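Local structure of probable translation initiation factor eIF-2B subunit beta (Schizosaccharomyces pombe, 5B04) at residues Leu89-Glu94 and Ala177-Gly182; Gln200-Leu205 and Arg225-Lys230; Ile333-Ser338 and Asn358-Tyr363. The protein acts as a component of the eIF2B complex, which catalyses the exchange of GDP for GTP on the gamma subunit of eIF2. All coordinates share one frame; numbering follows the deposited sequence.

Contact 1: Leu89-Glu94 and Ala177-Gly182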
loop_
_atom_site.group_PDB
_atom_site.type_symbol
_atom_site.label_atom_id
_atom_site.label_comp_id
_atom_site.label_asym_id
_atom_site.label_seq_id
_atom_site.Cartn_x
_atom_site.Cartn_y
_atom_site.Cartn_z
ATOM N N LEU C 89 -35.648 -17.503 18.848
ATOM C CA LEU C 89 -36.911 -16.782 18.723
ATOM C C LEU C 89 -37.452 -16.846 17.296
ATOM O O LEU C 89 -38.651 -17.022 17.089
ATOM C CB LEU C 89 -36.749 -15.325 19.159
ATOM C CG LEU C 89 -36.649 -15.073 20.664
ATOM C CD1 LEU C 89 -36.499 -13.589 20.951
ATOM C CD2 LEU C 89 -37.863 -15.640 21.385
ATOM N N ARG C 90 -36.566 -16.702 16.314
ATOM C CA ARG C 90 -36.969 -16.799 14.915
ATOM C C ARG C 90 -37.242 -18.253 14.549
ATOM O O ARG C 90 -38.072 -18.546 13.686
ATOM C CB ARG C 90 -35.900 -16.204 13.994
ATOM C CG ARG C 90 -36.237 -16.311 12.514
ATOM C CD ARG C 90 -35.366 -15.407 11.660
ATOM N NE ARG C 90 -35.616 -15.616 10.237
ATOM C CZ ARG C 90 -35.516 -14.667 9.311
ATOM N NH1 ARG C 90 -35.176 -13.433 9.656
ATOM N NH2 ARG C 90 -35.762 -14.951 8.039
ATOM N N LEU C 91 -36.536 -19.160 15.218
ATOM C CA LEU C 91 -36.764 -20.590 15.060
ATOM C C LEU C 91 -38.206 -20.917 15.425
ATOM O O LEU C 91 -38.892 -21.632 14.701
ATOM C CB LEU C 91 -35.791 -21.385 15.936
ATOM C CG LEU C 91 -35.487 -22.861 15.656
ATOM C CD1 LEU C 91 -34.279 -23.274 16.476
ATOM C CD2 LEU C 91 -36.664 -23.775 15.965
ATOM N N ILE C 92 -38.668 -20.413 16.545
ATOM C CA ILE C 92 -40.040 -20.643 16.892
ATOM C C ILE C 92 -41.041 -19.986 15.962
ATOM O O ILE C 92 -41.934 -20.648 15.475
ATOM C CB ILE C 92 -40.280 -20.112 18.295
ATOM C CG1 ILE C 92 -39.344 -20.803 19.267
ATOM C CG2 ILE C 92 -41.709 -20.337 18.714
ATOM C CD1 ILE C 92 -39.216 -20.072 20.572
ATOM N N ARG C 93 -40.866 -18.708 15.668
ATOM C CA ARG C 93 -41.901 -18.001 14.949
ATOM C C ARG C 93 -42.060 -18.583 13.587
ATOM O O ARG C 93 -43.154 -18.866 13.146
ATOM C CB ARG C 93 -41.545 -16.537 14.803
ATOM C CG ARG C 93 -41.098 -15.870 16.081
ATOM C CD ARG C 93 -41.692 -14.482 16.178
ATOM N NE ARG C 93 -40.905 -13.568 16.992
ATOM C CZ ARG C 93 -39.583 -13.486 16.962
ATOM N NH1 ARG C 93 -38.888 -14.275 16.167
ATOM N NH2 ARG C 93 -38.950 -12.615 17.731
ATOM N N GLU C 94 -40.946 -18.783 12.915
ATOM C CA GLU C 94 -41.001 -19.272 11.563
ATOM C C GLU C 94 -41.532 -20.680 11.532
ATOM O O GLU C 94 -42.326 -21.021 10.680
ATOM C CB GLU C 94 -39.645 -19.146 10.874
ATOM C CG GLU C 94 -38.979 -17.787 11.071
ATOM C CD GLU C 94 -39.279 -16.780 9.967
ATOM O OE1 GLU C 94 -38.991 -17.069 8.787
ATOM O OE2 GLU C 94 -39.786 -15.685 10.282
ATOM N N ALA C 177 -40.448 -30.608 20.345
ATOM C CA ALA C 177 -39.654 -31.561 19.583
ATOM C C ALA C 177 -38.863 -30.833 18.500
ATOM O O ALA C 177 -37.660 -31.048 18.359
ATOM C CB ALA C 177 -40.520 -32.647 18.967
ATOM N N VAL C 178 -39.533 -29.966 17.745
ATOM C CA VAL C 178 -38.868 -29.244 16.663
ATOM C C VAL C 178 -38.011 -28.095 17.203
ATOM O O VAL C 178 -36.938 -27.813 16.667
ATOM C CB VAL C 178 -39.889 -28.706 15.616
ATOM C CG1 VAL C 178 -40.981 -27.884 16.273
ATOM C CG2 VAL C 178 -39.186 -27.897 14.532
ATOM N N ILE C 179 -38.469 -27.449 18.273
ATOM C CA ILE C 179 -37.710 -26.354 18.874
ATOM C C ILE C 179 -36.389 -26.860 19.449
ATOM O O ILE C 179 -35.335 -26.271 19.208
ATOM C CB ILE C 179 -38.507 -25.639 19.985
ATOM C CG1 ILE C 179 -39.801 -25.048 19.421
ATOM C CG2 ILE C 179 -37.669 -24.544 20.626
ATOM C CD1 ILE C 179 -39.597 -24.163 18.214
ATOM N N ILE C 180 -36.449 -27.954 20.201
ATOM C CA ILE C 180 -35.247 -28.572 20.750
ATOM C C ILE C 180 -34.354 -29.081 19.620
ATOM O O ILE C 180 -33.127 -29.001 19.700
ATOM C CB ILE C 180 -35.591 -29.730 21.714
ATOM C CG1 ILE C 180 -36.321 -29.194 22.947
ATOM C CG2 ILE C 180 -34.335 -30.479 22.138
ATOM C CD1 ILE C 180 -36.524 -30.224 24.038
ATOM N N SER C 181 -34.981 -29.591 18.563
ATOM C CA SER C 181 -34.255 -30.051 17.385
ATOM C C SER C 181 -33.400 -28.932 16.803
ATOM O O SER C 181 -32.181 -29.063 16.702
ATOM C CB SER C 181 -35.223 -30.578 16.324
ATOM O OG SER C 181 -34.550 -30.842 15.105
ATOM N N GLY C 182 -34.045 -27.829 16.435
ATOM C CA GLY C 182 -33.357 -26.688 15.860
ATOM C C GLY C 182 -32.301 -26.094 16.772
ATOM O O GLY C 182 -31.274 -25.601 16.305
#

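Contact 2: Gln200-Leu205 and Arg225-Lys230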
loop_
_atom_site.group_PDB
_atom_site.type_symbol
_atom_site.label_atom_id
_atom_site.label_comp_id
_atom_site.label_asym_id
_atom_site.label_seq_id
_atom_site.Cartn_x
_atom_site.Cartn_y
_atom_site.Cartn_z
ATOM N N GLN C 200 -11.390 -21.956 3.180
ATOM C CA GLN C 200 -11.401 -20.794 2.300
ATOM C C GLN C 200 -10.031 -20.129 2.255
ATOM O O GLN C 200 -9.839 -19.125 1.569
ATOM C CB GLN C 200 -12.459 -19.789 2.756
ATOM C CG GLN C 200 -13.832 -20.398 2.986
ATOM C CD GLN C 200 -14.820 -19.407 3.567
ATOM O OE1 GLN C 200 -15.068 -18.349 2.989
ATOM N NE2 GLN C 200 -15.385 -19.743 4.720
ATOM N N SER C 201 -9.079 -20.698 2.990
ATOM C CA SER C 201 -7.734 -20.142 3.072
ATOM C C SER C 201 -6.957 -20.328 1.776
ATOM O O SER C 201 -6.012 -19.592 1.498
ATOM C CB SER C 201 -6.967 -20.776 4.231
ATOM O OG SER C 201 -6.836 -22.175 4.050
ATOM N N MET C 202 -7.363 -21.312 0.981
ATOM C CA MET C 202 -6.687 -21.609 -0.275
ATOM C C MET C 202 -6.986 -20.562 -1.346
ATOM O O MET C 202 -6.444 -20.622 -2.449
ATOM C CB MET C 202 -7.083 -22.998 -0.776
ATOM C CG MET C 202 -6.597 -24.137 0.106
ATOM S SD MET C 202 -4.799 -24.197 0.231
ATOM C CE MET C 202 -4.567 -25.742 1.108
ATOM N N ASP C 203 -7.847 -19.604 -1.018
ATOM C CA ASP C 203 -8.206 -18.547 -1.956
ATOM C C ASP C 203 -7.583 -17.207 -1.575
ATOM O O ASP C 203 -7.670 -16.240 -2.329
ATOM C CB ASP C 203 -9.727 -18.400 -2.042
ATOM C CG ASP C 203 -10.401 -19.627 -2.621
ATOM O OD1 ASP C 203 -9.736 -20.371 -3.371
ATOM O OD2 ASP C 203 -11.595 -19.846 -2.328
ATOM N N HIS C 204 -6.954 -17.151 -0.404
ATOM C CA HIS C 204 -6.417 -15.891 0.102
ATOM C C HIS C 204 -5.016 -16.043 0.686
ATOM O O HIS C 204 -4.278 -15.063 0.806
ATOM C CB HIS C 204 -7.367 -15.303 1.147
ATOM C CG HIS C 204 -8.765 -15.119 0.648
ATOM N ND1 HIS C 204 -9.097 -14.181 -0.306
ATOM C CD2 HIS C 204 -9.916 -15.761 0.960
ATOM C CE1 HIS C 204 -10.392 -14.251 -0.556
ATOM N NE2 HIS C 204 -10.913 -15.200 0.199
ATOM N N LEU C 205 -4.651 -17.267 1.051
ATOM C CA LEU C 205 -3.295 -17.549 1.510
ATOM C C LEU C 205 -2.503 -18.274 0.430
ATOM O O LEU C 205 -2.870 -19.371 0.010
ATOM C CB LEU C 205 -3.312 -18.383 2.792
ATOM C CG LEU C 205 -3.743 -17.665 4.070
ATOM C CD1 LEU C 205 -3.545 -18.568 5.276
ATOM C CD2 LEU C 205 -2.973 -16.369 4.234
ATOM N N ARG C 225 -3.333 -22.682 9.450
ATOM C CA ARG C 225 -2.782 -24.033 9.445
ATOM C C ARG C 225 -3.363 -24.902 8.333
ATOM O O ARG C 225 -2.723 -25.854 7.888
ATOM C CB ARG C 225 -3.007 -24.700 10.803
ATOM C CG ARG C 225 -2.310 -23.989 11.954
ATOM C CD ARG C 225 -2.704 -24.573 13.300
ATOM N NE ARG C 225 -2.156 -25.910 13.503
ATOM C CZ ARG C 225 -2.310 -26.616 14.618
ATOM N NH1 ARG C 225 -2.999 -26.111 15.634
ATOM N NH2 ARG C 225 -1.778 -27.825 14.719
ATOM N N PHE C 226 -4.571 -24.578 7.884
ATOM C CA PHE C 226 -5.199 -25.342 6.811
ATOM C C PHE C 226 -4.502 -25.073 5.483
ATOM O O PHE C 226 -4.366 -25.969 4.651
ATOM C CB PHE C 226 -6.689 -25.014 6.702
ATOM C CG PHE C 226 -7.424 -25.864 5.700
ATOM C CD1 PHE C 226 -7.491 -25.491 4.368
ATOM C CD2 PHE C 226 -8.040 -27.041 6.092
ATOM C CE1 PHE C 226 -8.160 -26.272 3.447
ATOM C CE2 PHE C 226 -8.714 -27.826 5.175
ATOM C CZ PHE C 226 -8.773 -27.441 3.850
ATOM N N ALA C 227 -4.070 -23.833 5.286
ATOM C CA ALA C 227 -3.329 -23.469 4.086
ATOM C C ALA C 227 -1.868 -23.879 4.225
ATOM O O ALA C 227 -1.149 -24.006 3.234
ATOM C CB ALA C 227 -3.441 -21.976 3.819
ATOM N N ALA C 228 -1.443 -24.096 5.465
ATOM C CA ALA C 228 -0.044 -24.370 5.775
ATOM C C ALA C 228 0.392 -25.779 5.388
ATOM O O ALA C 228 1.581 -26.028 5.183
ATOM C CB ALA C 228 0.213 -24.140 7.251
ATOM N N LYS C 229 -0.562 -26.699 5.302
ATOM C CA LYS C 229 -0.251 -28.087 4.973
ATOM C C LYS C 229 0.328 -28.213 3.570
ATOM O O LYS C 229 1.247 -28.997 3.337
ATOM C CB LYS C 229 -1.496 -28.965 5.091
ATOM C CG LYS C 229 -2.008 -29.161 6.510
ATOM C CD LYS C 229 -3.451 -29.655 6.510
ATOM C CE LYS C 229 -4.181 -29.259 5.230
ATOM N NZ LYS C 229 -5.636 -29.560 5.281
ATOM N N LYS C 230 -0.215 -27.437 2.638
ATOM C CA LYS C 230 0.197 -27.523 1.243
ATOM C C LYS C 230 1.053 -26.334 0.818
ATOM O O LYS C 230 1.848 -26.436 -0.115
ATOM C CB LYS C 230 -1.032 -27.633 0.336
ATOM C CG LYS C 230 -1.814 -28.928 0.508
ATOM C CD LYS C 230 -3.066 -28.943 -0.357
ATOM C CE LYS C 230 -3.823 -30.255 -0.208
ATOM N NZ LYS C 230 -5.083 -30.265 -1.001
#

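Contact 3: Ile333-Ser338 and Asn358-Tyr363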
loop_
_atom_site.group_PDB
_atom_site.type_symbol
_atom_site.label_atom_id
_atom_site.label_comp_id
_atom_site.label_asym_id
_atom_site.label_seq_id
_atom_site.Cartn_x
_atom_site.Cartn_y
_atom_site.Cartn_z
ATOM N N ILE C 333 -19.253 0.043 25.255
ATOM C CA ILE C 333 -18.845 -1.180 24.576
ATOM C C ILE C 333 -17.470 -1.655 25.040
ATOM O O ILE C 333 -17.270 -2.840 25.307
ATOM C CB ILE C 333 -18.840 -0.978 23.050
ATOM C CG1 ILE C 333 -20.277 -0.941 22.529
ATOM C CG2 ILE C 333 -18.059 -2.081 22.360
ATOM C CD1 ILE C 333 -20.406 -0.387 21.137
ATOM N N ILE C 334 -16.525 -0.726 25.141
ATOM C CA ILE C 334 -15.188 -1.057 25.617
ATOM C C ILE C 334 -15.216 -1.376 27.110
ATOM O O ILE C 334 -15.674 -0.570 27.921
ATOM C CB ILE C 334 -14.180 0.087 25.356
ATOM C CG1 ILE C 334 -13.723 0.085 23.895
ATOM C CG2 ILE C 334 -12.964 -0.051 26.259
ATOM C CD1 ILE C 334 -14.709 0.696 22.925
ATOM N N GLN C 335 -14.736 -2.563 27.464
ATOM C CA GLN C 335 -14.635 -2.959 28.861
ATOM C C GLN C 335 -13.215 -2.748 29.366
ATOM O O GLN C 335 -12.257 -2.824 28.596
ATOM C CB GLN C 335 -15.051 -4.419 29.043
ATOM C CG GLN C 335 -16.497 -4.702 28.680
ATOM C CD GLN C 335 -17.469 -3.844 29.464
ATOM O OE1 GLN C 335 -18.349 -3.203 28.890
ATOM N NE2 GLN C 335 -17.314 -3.829 30.782
ATOM N N LEU C 336 -13.082 -2.479 30.659
ATOM C CA LEU C 336 -11.770 -2.290 31.265
ATOM C C LEU C 336 -11.504 -3.354 32.321
ATOM O O LEU C 336 -12.290 -3.527 33.251
ATOM C CB LEU C 336 -11.647 -0.895 31.884
ATOM C CG LEU C 336 -11.301 0.283 30.967
ATOM C CD1 LEU C 336 -12.443 0.620 30.019
ATOM C CD2 LEU C 336 -10.907 1.503 31.789
ATOM N N SER C 337 -10.396 -4.069 32.168
ATOM C CA SER C 337 -9.984 -5.052 33.160
ATOM C C SER C 337 -9.170 -4.373 34.255
ATOM O O SER C 337 -9.198 -3.150 34.391
ATOM C CB SER C 337 -9.175 -6.176 32.513
ATOM O OG SER C 337 -8.779 -7.137 33.477
ATOM N N SER C 338 -8.439 -5.170 35.023
ATOM C CA SER C 338 -7.651 -4.649 36.132
ATOM C C SER C 338 -6.388 -3.937 35.657
ATOM O O SER C 338 -5.799 -4.319 34.647
ATOM C CB SER C 338 -7.279 -5.782 37.091
ATOM O OG SER C 338 -6.544 -5.294 38.200
ATOM N N ASN C 358 -6.624 -0.282 31.750
ATOM C CA ASN C 358 -6.424 -1.473 30.931
ATOM C C ASN C 358 -7.710 -1.936 30.255
ATOM O O ASN C 358 -8.422 -2.791 30.782
ATOM C CB ASN C 358 -5.850 -2.611 31.778
ATOM C CG ASN C 358 -5.694 -3.902 30.992
ATOM O OD1 ASN C 358 -5.423 -3.884 29.791
ATOM N ND2 ASN C 358 -5.878 -5.031 31.668
ATOM N N PRO C 359 -8.020 -1.362 29.085
ATOM C CA PRO C 359 -9.143 -1.869 28.291
ATOM C C PRO C 359 -8.739 -3.133 27.543
ATOM O O PRO C 359 -7.615 -3.200 27.044
ATOM C CB PRO C 359 -9.435 -0.719 27.326
ATOM C CG PRO C 359 -8.119 -0.040 27.158
ATOM C CD PRO C 359 -7.403 -0.169 28.479
ATOM N N TYR C 360 -9.621 -4.125 27.474
ATOM C CA TYR C 360 -9.288 -5.346 26.747
ATOM C C TYR C 360 -10.129 -5.502 25.485
ATOM O O TYR C 360 -10.099 -6.547 24.835
ATOM C CB TYR C 360 -9.426 -6.582 27.650
ATOM C CG TYR C 360 -10.791 -6.826 28.259
ATOM C CD1 TYR C 360 -11.750 -7.574 27.586
ATOM C CD2 TYR C 360 -11.104 -6.347 29.525
ATOM C CE1 TYR C 360 -12.990 -7.816 28.147
ATOM C CE2 TYR C 360 -12.344 -6.585 30.094
ATOM C CZ TYR C 360 -13.282 -7.320 29.401
ATOM O OH TYR C 360 -14.516 -7.558 29.960
ATOM N N TYR C 361 -10.861 -4.450 25.135
ATOM C CA TYR C 361 -11.584 -4.402 23.870
ATOM C C TYR C 361 -11.180 -3.176 23.055
ATOM O O TYR C 361 -11.003 -2.086 23.600
ATOM C CB TYR C 361 -13.097 -4.391 24.100
ATOM C CG TYR C 361 -13.678 -5.718 24.536
ATOM C CD1 TYR C 361 -13.058 -6.915 24.204
ATOM C CD2 TYR C 361 -14.852 -5.771 25.274
ATOM C CE1 TYR C 361 -13.588 -8.128 24.601
ATOM C CE2 TYR C 361 -15.390 -6.978 25.674
ATOM C CZ TYR C 361 -14.755 -8.153 25.335
ATOM O OH TYR C 361 -15.289 -9.357 25.735
ATOM N N ASP C 362 -11.031 -3.366 21.749
ATOM C CA ASP C 362 -10.775 -2.263 20.833
ATOM C C ASP C 362 -11.920 -2.187 19.831
ATOM O O ASP C 362 -12.652 -3.160 19.649
ATOM C CB ASP C 362 -9.436 -2.448 20.114
ATOM C CG ASP C 362 -8.720 -1.134 19.863
ATOM O OD1 ASP C 362 -9.395 -0.085 19.810
ATOM O OD2 ASP C 362 -7.478 -1.152 19.721
ATOM N N TYR C 363 -12.086 -1.039 19.184
ATOM C CA TYR C 363 -13.141 -0.903 18.187
ATOM C C TYR C 363 -12.594 -0.550 16.810
ATOM O O TYR C 363 -11.800 0.379 16.663
ATOM C CB TYR C 363 -14.165 0.150 18.615
ATOM C CG TYR C 363 -15.217 0.411 17.560
ATOM C CD1 TYR C 363 -16.281 -0.462 17.383
ATOM C CD2 TYR C 363 -15.140 1.525 16.733
ATOM C CE1 TYR C 363 -17.243 -0.232 16.416
ATOM C CE2 TYR C 363 -16.097 1.763 15.764
ATOM C CZ TYR C 363 -17.145 0.882 15.610
ATOM O OH TYR C 363 -18.099 1.117 14.646
#

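Contact 1: Leu89-Glu94 and Ala177-Gly182
Gly182 N donates to Val178 O at 2.9 Å, a turn of helix 176-190 against which Leu91 of helix 79-102 lies. The branches of Leu91 divide the work. CD1 rests on the backbone of Gly182, 3.5 Å from Gly182 C, while CD2 turns to the side chain of Ile179 and meets Ile179 CD1 at 3.7 Å. CG of Leu91 stands anti to its backbone N (chi1 -160°), on the side of the carbonyl carbon, and from there the fork reaches both residues. Gly182 has no side chain, so the leucine methyl can lie directly on the main chain; a CB at this position would point toward Leu91. These two helices run roughly antiparallel, their local axes 144° apart and 9.9 Å from each other at closest approach, as part of the N-terminal helical region that precedes the Rossmann-like half in this family. The nearest backbones are at Ile92 and Ile179, with CA atoms 6.5 Å apart. Here the Ile179 side chain reaches in with its end, and Ile179 CD1 touches Ile92 CG1 at 3.5 Å, the two isoleucines crossing at about a right angle. Leu91 and Ile179 slide past each other in opposite directions, and the same Ile179 CD1 serves both partners. Ile92 also packs on Val57 and Leu60 of helix 57-74, and Ile179 on Ile49 of helix 34-51.

Contact 2: Gln200-Leu205 and Arg225-Lys230
Phe226 meets the 3-10 segment 200-203 through the edge of its ring: Phe226 CD1 is 3.4 Å from Ser201 OG, which lies near the ring plane, and Met202 CG comes to the same rim, 4.3 Å from Phe226 CE1. The serine hydroxyl makes no hydrogen bond with the helix it touches; it is bonded to Glu198 O, just before its own segment. Next along, Ala227 points its CB toward the 200-205 segment, where it sits among three side chains: Ser201 OG at 3.4 Å, Leu205 CD1 at 3.7 Å, and, more distantly, Met202 SD. The backbones are nearest here, Ser201 CA to Ala227 CA being 5.6 Å. Lys229 stays clear of that segment and instead places its NZ above one face of the Phe226 ring, toward the rim. Lys230 closes the walk with its aliphatic chain, extended beyond CG. The Met202 chain, bent at chi2, crosses it at about a right angle, its CE 3.8 Å from Lys230 CD and 3.6 Å from Phe226 O. Beyond the segment, Arg231 NH1 bonds to both Met202 O and Leu205 O. The 3-10 segment and the loop after it follow helix 193-197 and lead toward strand 210-214 of the Rossmann-like sheet; they pack on the C-terminal end of helix 218-228, which joins that strand to the parallel strand 234-238.

Contact 3: Ile333-Ser338 and Asn358-Tyr363
Gln335 O takes the backbone N-H of Tyr360 at 3.1 Å, the donor tilted 24° from the carbonyl plane, and touches Pro359 CA as well through a CA-H...O contact. Farther along the pair, Ser337 N donates to Asn358 O at 2.7 Å, bent at the hydrogen (138°). Asn358 adds a side-chain bond, its ND2 reaching Ser338 O at 3.1 Å with the oxygen close to the amide plane. Between these bonds Leu336 and Pro359 form an antiparallel non-hydrogen-bonded pair, CA to CA 4.0 Å, where proline's missing N-H is not called on. Ile334 CG2 packs on Pro359 CB at 3.7 Å, the two side chains lying alongside. Tyr360 CG lies between the backbone N and the carbonyl carbon (chi1 59°), and from there the ring runs beside Gln335, Tyr360 OH 3.3 Å from Gln335 CB. Ser337 N lies at the ring edge, near its plane, and Tyr360 CD2 is 3.6 Å from Ser337 CB. An alanine at Tyr360 would probably uncover both CB atoms and leave Tyr293 of the epsilon subunit without its hydrogen-bonding phenol. In the next shell, Tyr361 presents a face to Tyr360 CE1, offset toward the rim, and stacks with His285, while Asn243 accepts a second bond from Asn358 ND2. Arg290 of the epsilon subunit bonds Leu336 O, and Tyr331 of the delta subunit packs on Ile334 and Leu336. Within this chain the short, weakly bonded strand 336-337 is an outermost strand of a four-stranded antiparallel sheet, next to strand 354-364, where two other eIF2B subunits meet it.

From the N terminus, contact 1 comes first: the chain leaves helix 79-102 and comes back to pack helix 176-190 against it after a long excursion, much of it not modelled, which includes the phosphorylation sites Ser112, Ser114 and Ser118. Contact 2 closes a short loop through strand 210-214 and the first part of helix 218-228, within the Rossmann-like half. Contact 3 comes last, closing a similar span that contains helix 348-352 and joining two strands of the separate antiparallel sheet. The three follow in series, neither nested nor crossed. Their centres lie 32 to 36 Å apart without touching; contacts 1 and 3 fall on opposite sides of the chain's centre.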